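Local coordinates for maleylacetate reductase (Agrobacterium tumefaciens, PDB 3HL0), which probably catalyses the NADH-dependent reduction of maleylacetate to 3-oxoadipate, a step in the breakdown of gamma-resorcylate, at residues 112-117 against 147-152; 236-241 against 328-333; 161-166 against 207-212; 194-199 against 225-230. All coordinates share one frame; numbering follows the deposited sequence. Where two conformers were deposited one is given.

Contact 1: residues 112-117 against 147-152; sequences AAQIVI and LPEVVI. With CA (calcium ion), chain C.
Gln-114 N donates to OE1 of Glu-149 from above the carboxylate plane, 36° out of it, at 2.8 Å. The other carboxylate oxygen, OE2, binds the calcium ion at 2.4 Å, and five waters complete the metal's shell. The glutamate chain is bent at chi2 (72°), and OE1 is within bonding distance of Gln-114 N. One metal-bound water donates to both OE1 and Ala-112 O while accepting from Gln-114 NE2, so the metal site is tied to both segments. The amide of Gln-114, turned 62° from the carboxylate, borders the Pro-148 ring, OE1 of Gln-114 being 3.6 Å from CG of Pro-148; NE2 also donates to Ile-146 O. The same ring receives Val-116, whose CG2 is 3.5 Å from Pro-148 CB.

Beyond Glu-149 the chains pair as parallel strands. Val-116 N donates to Val-150 O at 2.9 Å. Ile-152 N donates to Val-116 O at 2.8 Å. Ile-115 CG2 touches Ile-152 CD1 at 3.8 Å.

This is a neighbouring pair in the parallel sheet of the N-terminal alpha/beta domain, with strand 90-95 bonded to the far edge of 113-118. Helix 97-110 packs on the Gln-114, Val-116 and Pro-148 face, helix 25-31 on that of Ile-115 and Val-150.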
# COMPACT_ATOMS: atom_id res chain seq x y z
N ALA A 112 -20.94 -16.50 -8.99
CA ALA A 112 -21.49 -15.80 -7.81
C ALA A 112 -22.08 -14.47 -8.26
O ALA A 112 -21.45 -13.75 -9.06
CB ALA A 112 -20.37 -15.52 -6.80
N ALA A 113 -23.24 -14.10 -7.71
CA ALA A 113 -23.69 -12.72 -7.89
C ALA A 113 -22.80 -11.82 -7.02
O ALA A 113 -22.31 -12.26 -5.97
CB ALA A 113 -25.17 -12.58 -7.47
N GLN A 114 -22.60 -10.57 -7.44
CA GLN A 114 -21.76 -9.61 -6.69
C GLN A 114 -22.57 -8.43 -6.21
O GLN A 114 -23.26 -7.77 -7.02
CB GLN A 114 -20.68 -9.05 -7.61
CG GLN A 114 -19.73 -10.11 -8.18
CD GLN A 114 -18.81 -9.50 -9.21
OE1 GLN A 114 -17.90 -8.73 -8.88
NE2 GLN A 114 -19.06 -9.81 -10.48
N ILE A 115 -22.45 -8.11 -4.92
CA ILE A 115 -22.91 -6.85 -4.37
C ILE A 115 -21.62 -6.14 -3.96
O ILE A 115 -20.89 -6.65 -3.12
CB ILE A 115 -23.82 -7.08 -3.17
CG1 ILE A 115 -25.14 -7.74 -3.61
CG2 ILE A 115 -24.15 -5.72 -2.46
CD1 ILE A 115 -25.92 -8.30 -2.41
N VAL A 116 -21.33 -5.00 -4.58
CA VAL A 116 -20.07 -4.31 -4.31
C VAL A 116 -20.38 -3.08 -3.50
O VAL A 116 -21.36 -2.36 -3.80
CB VAL A 116 -19.36 -3.90 -5.63
CG1 VAL A 116 -17.99 -3.22 -5.30
CG2 VAL A 116 -19.15 -5.12 -6.48
N ILE A 117 -19.60 -2.88 -2.44
CA ILE A 117 -19.73 -1.71 -1.56
C ILE A 117 -18.38 -0.95 -1.67
O ILE A 117 -17.41 -1.22 -0.91
CB ILE A 117 -20.02 -2.13 -0.09
CG1 ILE A 117 -21.27 -3.02 -0.03
CG2 ILE A 117 -20.25 -0.84 0.77
CD1 ILE A 117 -21.46 -3.60 1.38
N LEU A 147 -19.16 -8.09 -14.76
CA LEU A 147 -19.89 -6.88 -14.32
C LEU A 147 -20.71 -7.14 -13.05
O LEU A 147 -21.60 -8.03 -13.06
CB LEU A 147 -20.80 -6.34 -15.42
CG LEU A 147 -21.47 -5.01 -15.12
CD1 LEU A 147 -20.47 -3.84 -14.95
CD2 LEU A 147 -22.45 -4.74 -16.26
N PRO A 148 -20.43 -6.40 -11.95
CA PRO A 148 -21.23 -6.66 -10.73
C PRO A 148 -22.74 -6.35 -10.87
O PRO A 148 -23.13 -5.36 -11.51
CB PRO A 148 -20.58 -5.76 -9.65
CG PRO A 148 -19.15 -5.63 -10.15
CD PRO A 148 -19.26 -5.54 -11.66
N GLU A 149 -23.55 -7.19 -10.25
CA GLU A 149 -25.00 -7.05 -10.28
C GLU A 149 -25.51 -5.82 -9.54
O GLU A 149 -26.47 -5.19 -10.00
CB GLU A 149 -25.66 -8.27 -9.66
CG GLU A 149 -25.74 -9.47 -10.59
CD GLU A 149 -24.41 -10.16 -10.84
OE1 GLU A 149 -23.42 -9.99 -10.08
OE2 GLU A 149 -24.31 -10.89 -11.85
N VAL A 150 -24.95 -5.54 -8.36
CA VAL A 150 -25.51 -4.50 -7.51
C VAL A 150 -24.36 -3.69 -6.92
O VAL A 150 -23.34 -4.26 -6.55
CB VAL A 150 -26.36 -5.11 -6.35
CG1 VAL A 150 -26.84 -4.04 -5.42
CG2 VAL A 150 -27.53 -5.96 -6.89
N VAL A 151 -24.50 -2.37 -6.86
CA VAL A 151 -23.48 -1.56 -6.20
C VAL A 151 -24.19 -0.71 -5.16
O VAL A 151 -25.25 -0.14 -5.45
CB VAL A 151 -22.82 -0.61 -7.21
CG1 VAL A 151 -21.76 0.25 -6.52
CG2 VAL A 151 -22.21 -1.38 -8.36
N ILE A 152 -23.67 -0.72 -3.92
CA ILE A 152 -24.21 0.10 -2.83
C ILE A 152 -23.18 1.16 -2.51
O ILE A 152 -22.10 0.86 -2.00
CB ILE A 152 -24.52 -0.79 -1.59
CG1 ILE A 152 -25.57 -1.82 -1.97
CG2 ILE A 152 -25.01 0.06 -0.41
CD1 ILE A 152 -25.89 -2.76 -0.78
CA CA C . -22.74 -12.34 -12.95
O HOH W 1 -21.47 -11.72 -10.85
O HOH W 2 -23.82 -13.97 -11.47
O HOH W 3 -22.17 -10.53 -14.15
O HOH W 4 -20.99 -13.79 -13.11
O HOH W 5 -23.28 -13.89 -14.68

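Contact 2: residues 236-241 against 328-333; sequences GMSLHH and YWCPRP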
# COMPACT_ATOMS: atom_id res chain seq x y z
N GLY A 236 -14.03 2.91 -24.95
CA GLY A 236 -12.66 2.47 -24.97
C GLY A 236 -11.72 3.55 -24.42
O GLY A 236 -11.81 4.72 -24.80
N MSE A 237 -10.79 3.13 -23.57
CA MSE A 237 -9.74 4.02 -23.13
C MSE A 237 -8.59 4.02 -24.17
O MSE A 237 -8.71 3.41 -25.27
CB MSE A 237 -9.25 3.54 -21.75
CG MSE A 237 -10.35 3.49 -20.68
SE MSE A 237 -11.08 5.20 -20.15
CE MSE A 237 -12.65 5.26 -21.33
N SER A 238 -7.51 4.74 -23.89
CA SER A 238 -6.48 4.94 -24.90
C SER A 238 -5.14 5.12 -24.20
O SER A 238 -4.90 4.43 -23.20
CB SER A 238 -6.88 6.12 -25.84
OG SER A 238 -5.91 6.22 -26.88
N LEU A 239 -4.34 6.06 -24.66
CA LEU A 239 -2.96 6.21 -24.20
C LEU A 239 -2.83 6.23 -22.66
O LEU A 239 -1.95 5.58 -22.09
CB LEU A 239 -2.38 7.50 -24.78
CG LEU A 239 -1.06 7.97 -24.17
CD1 LEU A 239 0.04 6.95 -24.46
CD2 LEU A 239 -0.71 9.37 -24.71
N HIS A 240 -3.68 7.01 -22.00
CA HIS A 240 -3.46 7.12 -20.56
C HIS A 240 -3.56 5.79 -19.86
O HIS A 240 -2.66 5.43 -19.08
CB HIS A 240 -4.39 8.15 -19.92
CG HIS A 240 -4.24 8.19 -18.43
ND1 HIS A 240 -3.24 8.89 -17.79
CD2 HIS A 240 -4.89 7.48 -17.47
CE1 HIS A 240 -3.32 8.66 -16.48
NE2 HIS A 240 -4.31 7.79 -16.27
N HIS A 241 -4.65 5.07 -20.08
CA HIS A 241 -4.81 3.81 -19.33
C HIS A 241 -3.80 2.75 -19.82
O HIS A 241 -3.32 1.97 -19.01
CB HIS A 241 -6.28 3.32 -19.39
CG HIS A 241 -7.23 4.21 -18.64
ND1 HIS A 241 -7.61 5.46 -19.12
CD2 HIS A 241 -7.89 4.04 -17.47
CE1 HIS A 241 -8.45 6.01 -18.25
NE2 HIS A 241 -8.62 5.18 -17.23
N TYR A 328 -2.60 0.41 -30.58
CA TYR A 328 -4.01 0.62 -30.24
C TYR A 328 -4.37 2.00 -30.72
O TYR A 328 -3.48 2.81 -31.01
CB TYR A 328 -4.26 0.50 -28.73
CG TYR A 328 -3.37 1.42 -27.92
CD1 TYR A 328 -2.17 0.96 -27.39
CD2 TYR A 328 -3.75 2.75 -27.68
CE1 TYR A 328 -1.33 1.80 -26.66
CE2 TYR A 328 -2.94 3.59 -26.94
CZ TYR A 328 -1.74 3.12 -26.44
OH TYR A 328 -0.94 3.96 -25.72
N TRP A 329 -5.66 2.30 -30.77
CA TRP A 329 -6.11 3.60 -31.28
C TRP A 329 -6.02 4.75 -30.29
O TRP A 329 -6.36 4.60 -29.11
CB TRP A 329 -7.52 3.53 -31.84
CG TRP A 329 -7.87 4.70 -32.70
CD1 TRP A 329 -7.60 4.84 -34.04
CD2 TRP A 329 -8.57 5.88 -32.31
NE1 TRP A 329 -8.07 6.05 -34.50
CE2 TRP A 329 -8.67 6.71 -33.45
CE3 TRP A 329 -9.09 6.34 -31.08
CZ2 TRP A 329 -9.28 7.96 -33.40
CZ3 TRP A 329 -9.73 7.57 -31.05
CH2 TRP A 329 -9.82 8.37 -32.19
N CYS A 330 -5.55 5.90 -30.79
CA CYS A 330 -5.55 7.17 -30.07
C CYS A 330 -5.80 8.28 -31.10
O CYS A 330 -5.28 8.19 -32.22
CB CYS A 330 -4.15 7.34 -29.45
SG CYS A 330 -3.90 8.75 -28.41
N PRO A 331 -6.51 9.37 -30.72
CA PRO A 331 -6.67 10.48 -31.69
C PRO A 331 -5.34 11.04 -32.22
O PRO A 331 -5.27 11.53 -33.35
CB PRO A 331 -7.38 11.57 -30.87
CG PRO A 331 -8.14 10.76 -29.79
CD PRO A 331 -7.20 9.64 -29.45
N ARG A 332 -4.29 10.97 -31.41
CA ARG A 332 -2.92 11.23 -31.85
C ARG A 332 -2.18 9.91 -31.83
O ARG A 332 -2.12 9.25 -30.78
CB ARG A 332 -2.23 12.21 -30.90
CG ARG A 332 -0.78 12.49 -31.28
CD ARG A 332 -0.28 13.65 -30.46
NE ARG A 332 1.14 13.87 -30.72
CZ ARG A 332 1.93 14.54 -29.89
NH1 ARG A 332 1.43 15.06 -28.76
NH2 ARG A 332 3.22 14.69 -30.21
N PRO A 333 -1.59 9.51 -32.97
CA PRO A 333 -0.97 8.18 -32.98
C PRO A 333 0.18 8.09 -31.96
O PRO A 333 0.89 9.08 -31.71
CB PRO A 333 -0.44 8.02 -34.41
CG PRO A 333 -1.37 8.92 -35.22
CD PRO A 333 -1.70 10.10 -34.33
O HOH W 6 -8.29 3.09 -27.90
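Ser-238 and Cys-330 bring the two backbones closest, CA to CA 5.7 Å, where the residue just before helix 239-251 meets an irregular stretch lacking helix or strand. A single direct hydrogen bond joins them: Ser-238 OG donates to Trp-329 O over 2.8 Å, lying in the carbonyl plane on a lone pair at a C=O...donor angle of 130°. The hydroxyl is anti to its own backbone N (chi1 -175°), and this also sets OG 3.3 Å from Cys-330 CB. Turned toward the loop in this way, the serine hydroxyl makes no capping bond to its helix; instead Glu-179 accepts from Ser-238 N and His-240 N. A water lies between Met-237 O and Trp-329 O, close to both.

Tyr-328 also borders the serine. OG of Ser-238 lies at the edge of the phenol ring, in its plane, while CE2 of Tyr-328 comes to 3.6 Å from Leu-239 N. OH of Tyr-328 lies 3.4 Å from Leu-239 CD1, and the two side chains cross obliquely. Leu-239 CB completes the apolar part against Cys-330 SG at 4.1 Å.

The contact joins the 328-333 loop of the helical C-terminal domain to the start of helix 239-251. Leu-239 packs on Ile-339 and Leu-342 of helix 336-348 and on Tyr-269 of helix 255-271, Cys-330 on Val-270 of that same helix, and Met-237 on Glu-179 of helix 163-180.

Contact 3: residues 161-166 against 207-212; sequences LPVAIS and VVRQAP. With NAD (nicotinamide-adenine-dinucleotide), chain D.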
# COMPACT_ATOMS: atom_id res chain seq x y z
N LEU A 161 -11.30 7.16 4.45
CA LEU A 161 -10.31 6.92 3.39
C LEU A 161 -9.22 7.99 3.58
O LEU A 161 -9.50 9.18 3.58
CB LEU A 161 -10.97 7.01 2.02
CG LEU A 161 -10.09 6.75 0.79
CD1 LEU A 161 -9.54 5.32 0.73
CD2 LEU A 161 -10.87 7.14 -0.53
N PRO A 162 -7.95 7.57 3.73
CA PRO A 162 -6.92 8.57 4.04
C PRO A 162 -6.81 9.62 2.94
O PRO A 162 -7.16 9.35 1.76
CB PRO A 162 -5.63 7.73 4.10
CG PRO A 162 -6.08 6.36 4.57
CD PRO A 162 -7.43 6.19 3.83
N VAL A 163 -6.39 10.82 3.33
CA VAL A 163 -6.36 11.94 2.42
C VAL A 163 -5.49 11.67 1.18
O VAL A 163 -5.92 11.96 0.06
CB VAL A 163 -5.92 13.22 3.10
CG1 VAL A 163 -5.67 14.30 2.09
CG2 VAL A 163 -7.05 13.69 4.07
N ALA A 164 -4.29 11.14 1.37
CA ALA A 164 -3.40 10.97 0.20
C ALA A 164 -3.99 10.04 -0.87
O ALA A 164 -4.01 10.44 -2.05
CB ALA A 164 -2.00 10.49 0.67
N ILE A 165 -4.48 8.86 -0.49
CA ILE A 165 -5.12 7.93 -1.45
C ILE A 165 -6.47 8.50 -1.96
O ILE A 165 -6.86 8.26 -3.12
CB ILE A 165 -5.24 6.45 -0.97
CG1 ILE A 165 -5.77 5.57 -2.07
CG2 ILE A 165 -6.12 6.32 0.29
CD1 ILE A 165 -4.82 5.47 -3.21
N SER A 166 -7.14 9.29 -1.13
CA SER A 166 -8.38 9.97 -1.61
C SER A 166 -8.05 10.85 -2.84
O SER A 166 -8.80 10.83 -3.86
CB SER A 166 -9.07 10.83 -0.52
OG SER A 166 -9.53 9.96 0.53
N VAL A 207 -12.09 20.05 -1.25
CA VAL A 207 -12.83 20.07 0.03
C VAL A 207 -12.54 18.87 0.89
O VAL A 207 -12.27 19.00 2.11
CB VAL A 207 -14.34 20.22 -0.20
CG1 VAL A 207 -15.10 20.29 1.18
CG2 VAL A 207 -14.59 21.51 -0.99
N VAL A 208 -12.53 17.69 0.29
CA VAL A 208 -12.15 16.46 0.99
C VAL A 208 -10.73 16.57 1.60
O VAL A 208 -10.50 16.08 2.72
CB VAL A 208 -12.27 15.21 0.04
CG1 VAL A 208 -11.63 13.99 0.69
CG2 VAL A 208 -13.75 14.97 -0.24
N ARG A 209 -9.80 17.23 0.89
CA ARG A 209 -8.41 17.32 1.36
C ARG A 209 -8.38 18.05 2.71
O ARG A 209 -7.71 17.59 3.66
CB ARG A 209 -7.54 18.04 0.36
CG ARG A 209 -6.08 17.94 0.74
CD ARG A 209 -5.26 18.90 -0.08
NE ARG A 209 -3.89 18.80 0.40
CZ ARG A 209 -2.85 19.50 -0.06
NH1 ARG A 209 -3.01 20.38 -1.04
NH2 ARG A 209 -1.63 19.30 0.45
N GLN A 210 -9.14 19.14 2.79
CA GLN A 210 -9.16 20.00 3.99
C GLN A 210 -10.08 19.43 5.08
O GLN A 210 -9.87 19.65 6.30
CB GLN A 210 -9.45 21.47 3.62
CG GLN A 210 -10.85 21.77 3.06
CD GLN A 210 -10.89 23.05 2.21
OE1 GLN A 210 -9.85 23.59 1.82
NE2 GLN A 210 -12.12 23.54 1.91
N ALA A 211 -11.09 18.69 4.67
CA ALA A 211 -12.04 18.16 5.64
C ALA A 211 -12.48 16.77 5.25
O ALA A 211 -13.55 16.60 4.66
CB ALA A 211 -13.24 19.10 5.78
N PRO A 212 -11.67 15.74 5.57
CA PRO A 212 -11.95 14.38 5.15
C PRO A 212 -13.24 13.80 5.74
O PRO A 212 -13.81 12.83 5.23
CB PRO A 212 -10.69 13.59 5.60
CG PRO A 212 -10.01 14.50 6.52
CD PRO A 212 -10.31 15.88 6.13
PA NAD D . -6.95 -0.70 -3.30
O1A NAD D . -8.26 -1.40 -3.46
O2A NAD D . -5.72 -1.42 -3.70
O5B NAD D . -6.90 -0.08 -1.83
C5B NAD D . -5.64 0.39 -1.33
C4B NAD D . -5.68 0.27 0.19
O4B NAD D . -6.62 1.21 0.70
C3B NAD D . -6.11 -1.13 0.65
O3B NAD D . -5.30 -1.61 1.74
C2B NAD D . -7.54 -0.89 1.08
O2B NAD D . -7.98 -1.79 2.08
C1B NAD D . -7.50 0.56 1.60
N9A NAD D . -8.82 1.23 1.58
C8A NAD D . -9.69 1.31 0.51
N7A NAD D . -10.78 2.01 0.89
C5A NAD D . -10.64 2.38 2.20
C6A NAD D . -11.46 3.09 3.07
N6A NAD D . -12.52 3.84 2.68
N1A NAD D . -10.99 3.25 4.38
C2A NAD D . -9.76 2.76 4.76
N3A NAD D . -8.94 2.07 3.90
C4A NAD D . -9.40 1.88 2.62
O3 NAD D . -6.90 0.66 -4.21
PN NAD D . -7.75 1.09 -5.52
O1N NAD D . -6.97 2.21 -6.11
O2N NAD D . -9.12 1.31 -5.05
O5D NAD D . -7.70 -0.16 -6.51
C5D NAD D . -6.55 -0.45 -7.30
C4D NAD D . -6.78 -1.81 -7.95
O4D NAD D . -8.02 -1.76 -8.65
C3D NAD D . -5.71 -2.09 -8.99
O3D NAD D . -5.48 -3.50 -9.02
C2D NAD D . -6.35 -1.62 -10.28
O2D NAD D . -5.81 -2.20 -11.46
C1D NAD D . -7.80 -2.02 -10.03
N1N NAD D . -8.76 -1.26 -10.83
C2N NAD D . -9.54 -1.98 -11.68
C3N NAD D . -10.46 -1.31 -12.46
C7N NAD D . -11.28 -2.19 -13.31
O7N NAD D . -12.24 -1.55 -14.00
N7N NAD D . -11.06 -3.52 -13.39
C4N NAD D . -10.67 0.11 -12.37
C5N NAD D . -9.85 0.83 -11.49
C6N NAD D . -8.89 0.13 -10.73
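Val-163 sets one methyl against Arg-209 in the last turn of helix 188-210 and the other against Pro-212 just past it, packing the first turn of helix 163-180 there, in the all-helical C-terminal domain of the iron-containing alcohol dehydrogenase family. CG1, anti to the backbone N (chi1 170°), meets the aliphatic start of Arg-209, 3.9 Å from its CG, and the two side chains cross at about a right angle. The second branch turns to the proline: CG2 of Val-163 lies 3.9 Å from CG of Pro-212. Arg-209 runs extended from CG to NE, carrying its guanidinium away to Arg-299 O. One turn on from the valine, Ser-166 CB rests 4.2 Å from Val-208 CG1.

No hydrogen bond links the segments directly, but Arg-218 of helix 215-234 bonds to Leu-161 O, Ser-166 OG and Pro-212 O, bridging both. The second subunit adds its Ala-307 against Pro-212 and its Leu-309 against Pro-162.

Leu-161, one residue before Pro-162, belongs to the NAD pocket, its CD1 3.5 Å from adenine C5A. Pro-162 O takes two donors from one residue: Ser-166 N at 2.9 Å, and Ser-166 OG at 2.7 Å from above the carbonyl plane.

Contact 4: residues 194-199 against 225-230; sequences AVEGLR and AWLCGT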
# COMPACT_ATOMS: atom_id res chain seq x y z
N ALA A 194 -19.20 11.82 -18.38
CA ALA A 194 -17.76 12.14 -18.11
C ALA A 194 -17.58 13.56 -17.66
O ALA A 194 -16.82 13.82 -16.71
CB ALA A 194 -16.90 11.85 -19.39
N VAL A 195 -18.24 14.50 -18.31
CA VAL A 195 -18.10 15.90 -17.92
C VAL A 195 -18.65 16.10 -16.50
O VAL A 195 -18.05 16.79 -15.67
CB VAL A 195 -18.78 16.84 -18.95
CG1 VAL A 195 -18.73 18.27 -18.42
CG2 VAL A 195 -18.00 16.73 -20.26
N GLU A 196 -19.80 15.51 -16.21
CA GLU A 196 -20.40 15.65 -14.88
C GLU A 196 -19.50 15.00 -13.81
O GLU A 196 -19.36 15.58 -12.73
CB GLU A 196 -21.80 15.05 -14.88
CG GLU A 196 -22.47 15.05 -13.52
CD GLU A 196 -22.91 16.41 -13.00
OE1 GLU A 196 -22.61 17.49 -13.57
OE2 GLU A 196 -23.57 16.37 -11.94
N GLY A 197 -18.92 13.82 -14.11
CA GLY A 197 -17.99 13.16 -13.18
C GLY A 197 -16.78 14.05 -12.92
O GLY A 197 -16.36 14.19 -11.77
N LEU A 198 -16.20 14.61 -13.97
CA LEU A 198 -15.09 15.58 -13.78
C LEU A 198 -15.48 16.78 -12.94
O LEU A 198 -14.72 17.19 -12.05
CB LEU A 198 -14.58 16.03 -15.17
CG LEU A 198 -13.83 14.93 -15.95
CD1 LEU A 198 -13.78 15.26 -17.45
CD2 LEU A 198 -12.40 14.73 -15.38
N ARG A 199 -16.66 17.36 -13.20
CA ARG A 199 -17.11 18.52 -12.45
C ARG A 199 -17.28 18.19 -10.95
O ARG A 199 -16.94 19.00 -10.06
CB ARG A 199 -18.41 19.05 -13.06
CG ARG A 199 -18.84 20.34 -12.47
CD ARG A 199 -20.38 20.54 -12.54
NE ARG A 199 -21.08 19.45 -11.86
CZ ARG A 199 -21.22 19.34 -10.54
NH1 ARG A 199 -21.85 18.29 -10.02
NH2 ARG A 199 -20.74 20.28 -9.74
N ALA A 225 -17.13 9.49 -8.73
CA ALA A 225 -16.44 8.22 -8.99
C ALA A 225 -17.31 7.21 -9.71
O ALA A 225 -16.89 6.47 -10.62
CB ALA A 225 -15.88 7.65 -7.65
N TRP A 226 -18.59 7.19 -9.34
CA TRP A 226 -19.56 6.35 -10.03
C TRP A 226 -19.70 6.70 -11.50
O TRP A 226 -19.64 5.81 -12.36
CB TRP A 226 -20.91 6.46 -9.30
CG TRP A 226 -22.06 5.89 -10.07
CD1 TRP A 226 -22.15 4.65 -10.63
CD2 TRP A 226 -23.30 6.56 -10.33
NE1 TRP A 226 -23.42 4.51 -11.23
CE2 TRP A 226 -24.12 5.67 -11.04
CE3 TRP A 226 -23.79 7.83 -10.00
CZ2 TRP A 226 -25.43 6.02 -11.43
CZ3 TRP A 226 -25.08 8.19 -10.41
CH2 TRP A 226 -25.86 7.29 -11.12
N LEU A 227 -19.85 7.99 -11.80
CA LEU A 227 -19.98 8.38 -13.22
C LEU A 227 -18.69 8.08 -13.97
O LEU A 227 -18.72 7.64 -15.11
CB LEU A 227 -20.31 9.88 -13.31
CG LEU A 227 -21.68 10.22 -12.71
CD1 LEU A 227 -21.88 11.72 -12.82
CD2 LEU A 227 -22.79 9.49 -13.45
N CYS A 228 -17.53 8.34 -13.33
CA CYS A 228 -16.26 8.07 -14.01
C CYS A 228 -16.07 6.58 -14.26
O CYS A 228 -15.60 6.18 -15.33
CB CYS A 228 -15.10 8.61 -13.12
SG CYS A 228 -15.02 10.43 -13.07
N GLY A 229 -16.43 5.73 -13.29
CA GLY A 229 -16.34 4.30 -13.51
C GLY A 229 -17.28 3.82 -14.59
O GLY A 229 -16.95 2.88 -15.32
N THR A 230 -18.44 4.43 -14.67
CA THR A 230 -19.46 4.00 -15.64
C THR A 230 -18.90 4.20 -17.04
O THR A 230 -19.04 3.31 -17.89
CB THR A 230 -20.77 4.74 -15.44
OG1 THR A 230 -21.27 4.43 -14.11
CG2 THR A 230 -21.81 4.30 -16.48
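Glu-196 opens the contact with its aliphatic part, CG lying 3.5 Å from CD1 of Leu-227. CG is anti to the backbone N (chi1 176°); the chain then bends at chi2 and the carboxylate leads away from Leu-227, its OE2 bonded to the Tyr-223 hydroxyl.

Gly-197 comes next and marks the closest approach of the helices, its CA only 5.2 Å from that of Leu-227. With no side chain here, its backbone lies directly against the partner: Leu-227 CB is 4.0 Å from Gly-197 CA, and Cys-228 SG lies 4.0 Å from Gly-197 C. The short axes therefore pass 8.0 Å apart, running roughly antiparallel at 145°. Leu-198 only brushes the sulfur with its backbone N. In one deposited conformer, and so with less certainty, Arg-199 meets the Glu-196 carboxylate side-on, with NE to OE1 at 3.0 Å in a salt bridge and NH1 to OE2.

This is close, glycine-mediated packing of helices 188-210 and 215-234 in the core of the C-terminal helical domain. Helix 163-180 packs alongside, its Ala-177 touching Ala-194, Leu-198 and Cys-228, while helix 279-285 meets Val-195, Leu-198 and Arg-199.

Overall arrangement
From the N terminus, contact 1 comes first, closing a 29-residue excursion that holds the two-stranded antiparallel sheet and joining strands 113-118 and 150-153 in the nucleotide-binding part. The chain then enters the helices. Contact 3 closes the span from the start of helix 163-180 to the end of helix 188-210; contact 4 begins within that span and ends beyond it, on helix 215-234, so the two cross and share helix 188-210. Contact 2 follows in series, starting just before and in the first turn of helix 239-251 and closing over 86 mostly helical residues. Contacts 3 and 4 tie successive helices together, contact 2 ties a helix start to a distant loop, and contact 1 belongs to the parallel sheet.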